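Local coordinates for gSG7 salivary protein (Anopheles stephensi, PDB 6XMB) that inhibits activation of the host kallikrein-kinin system by blocking reciprocal activation of factor XII and prekallikrein, and weakly inhibits the alternative pathway of complement, at residues A[72-76]-A[102-106]. Numbering follows the deposited sequence.
Sequences LESTF and YLDGL
Tyr102 lays one face of its ring over Phe76 in an offset stack, centroids 4.6 Å apart and planes 24° from parallel, where two antiparallel helices of this all-helical fold, 59-80 and 92-116, pack together with segment axes 9.9 Å apart at 174°. Phe76 CD2 lies over the tyrosine face, offset toward its rim, 3.4 Å from Tyr102 CD2, while Tyr102 CB sits over the Phe76 ring as a CH-pi contact. Both rings have CG anti to the backbone N (chi1 -174° in Phe76), which brings the two side chains across each other at about a right angle with their rings overlapping. The opposite face of the tyrosine is covered by Leu106 CD1 of its own helix, so the ring is sandwiched. Its CE1 reaches the backbone at Glu73 CA, 3.7 Å away, and its OH hydrogen-bonds to Ala32 O, which links the pair to helix 6-49. Glu73 turns its carboxylate away from this contact and hydrogen-bonds through OE1 to Tyr28 OH. Farther along, Leu72 extends over Gly105: the glycine lets Leu72 CD2 come to 4.1 Å from Gly105 CA, while Leu72 CD1 rests 3.7 Å from Leu106 CD2.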
loop_
_atom_site.group_PDB
_atom_site.type_symbol
_atom_site.label_atom_id
_atom_site.label_comp_id
_atom_site.label_asym_id
_atom_site.label_seq_id
_atom_site.Cartn_x
_atom_site.Cartn_y
_atom_site.Cartn_z
ATOM N N LEU A 72 11.602 2.310 -8.027
ATOM C CA LEU A 72 10.524 2.786 -8.885
ATOM C C LEU A 72 9.174 2.658 -8.187
ATOM O O LEU A 72 8.343 3.569 -8.259
ATOM C CB LEU A 72 10.519 2.018 -10.209
ATOM C CG LEU A 72 11.781 2.158 -11.087
ATOM C CD1 LEU A 72 11.735 1.152 -12.220
ATOM C CD2 LEU A 72 11.926 3.560 -11.625
ATOM N N GLU A 73 8.953 1.550 -7.475
ATOM C CA GLU A 73 7.669 1.343 -6.811
ATOM C C GLU A 73 7.488 2.298 -5.637
ATOM O O GLU A 73 6.377 2.813 -5.425
ATOM C CB GLU A 73 7.542 -0.112 -6.350
ATOM C CG GLU A 73 6.163 -0.514 -5.829
ATOM C CD GLU A 73 5.941 -0.218 -4.337
ATOM O OE1 GLU A 73 4.835 0.254 -3.986
ATOM O OE2 GLU A 73 6.848 -0.483 -3.522
ATOM N N SER A 74 8.564 2.544 -4.861
ATOM C CA SER A 74 8.496 3.518 -3.769
ATOM C C SER A 74 8.160 4.899 -4.309
ATOM O O SER A 74 7.317 5.608 -3.756
ATOM C CB SER A 74 9.831 3.567 -2.995
ATOM O OG SER A 74 10.197 2.299 -2.466
ATOM N N THR A 75 8.798 5.289 -5.414
ATOM C CA THR A 75 8.500 6.577 -6.037
ATOM C C THR A 75 7.071 6.632 -6.574
ATOM O O THR A 75 6.453 7.699 -6.574
ATOM C CB THR A 75 9.492 6.843 -7.168
ATOM O OG1 THR A 75 10.812 6.636 -6.674
ATOM C CG2 THR A 75 9.372 8.269 -7.693
ATOM N N PHE A 76 6.537 5.508 -7.049
ATOM C CA PHE A 76 5.151 5.498 -7.506
ATOM C C PHE A 76 4.211 5.742 -6.324
ATOM O O PHE A 76 3.385 6.658 -6.358
ATOM C CB PHE A 76 4.867 4.175 -8.253
ATOM C CG PHE A 76 3.477 4.081 -8.915
ATOM C CD1 PHE A 76 2.695 5.196 -9.141
ATOM C CD2 PHE A 76 2.981 2.850 -9.300
ATOM C CE1 PHE A 76 1.432 5.075 -9.733
ATOM C CE2 PHE A 76 1.735 2.716 -9.888
ATOM C CZ PHE A 76 0.951 3.834 -10.104
ATOM N N TYR A 102 6.135 5.760 -13.673
ATOM C CA TYR A 102 6.521 4.442 -13.165
ATOM C C TYR A 102 6.601 3.404 -14.276
ATOM O O TYR A 102 7.545 2.608 -14.318
ATOM C CB TYR A 102 5.527 4.012 -12.087
ATOM C CG TYR A 102 5.570 2.553 -11.627
ATOM C CD1 TYR A 102 6.579 2.094 -10.758
ATOM C CD2 TYR A 102 4.562 1.650 -12.010
ATOM C CE1 TYR A 102 6.600 0.779 -10.306
ATOM C CE2 TYR A 102 4.567 0.340 -11.570
ATOM C CZ TYR A 102 5.574 -0.099 -10.706
ATOM O OH TYR A 102 5.578 -1.420 -10.267
ATOM N N LEU A 103 5.611 3.376 -15.170
ATOM C CA LEU A 103 5.640 2.417 -16.265
ATOM C C LEU A 103 6.777 2.727 -17.222
ATOM O O LEU A 103 7.467 1.819 -17.686
ATOM C CB LEU A 103 4.290 2.417 -16.995
ATOM C CG LEU A 103 3.122 1.854 -16.188
ATOM C CD1 LEU A 103 1.812 1.902 -16.975
ATOM C CD2 LEU A 103 3.425 0.445 -15.727
ATOM N N ASP A 104 6.991 4.001 -17.540
ATOM C CA ASP A 104 8.161 4.357 -18.342
ATOM C C ASP A 104 9.464 4.010 -17.620
ATOM O O ASP A 104 10.461 3.683 -18.267
ATOM C CB ASP A 104 8.127 5.845 -18.704
ATOM C CG ASP A 104 9.227 6.235 -19.680
ATOM O OD1 ASP A 104 9.154 5.848 -20.870
ATOM O OD2 ASP A 104 10.181 6.946 -19.265
ATOM N N GLY A 105 9.467 4.033 -16.285
ATOM C CA GLY A 105 10.654 3.601 -15.560
ATOM C C GLY A 105 10.925 2.117 -15.719
ATOM O O GLY A 105 12.059 1.700 -15.977
ATOM N N LEU A 106 9.884 1.296 -15.578
ATOM C CA LEU A 106 10.057 -0.142 -15.740
ATOM C C LEU A 106 10.451 -0.481 -17.165
ATOM O O LEU A 106 11.213 -1.424 -17.396
ATOM C CB LEU A 106 8.766 -0.872 -15.375
ATOM C CG LEU A 106 8.227 -0.735 -13.949
ATOM C CD1 LEU A 106 6.841 -1.367 -13.869
ATOM C CD2 LEU A 106 9.162 -1.397 -12.961
#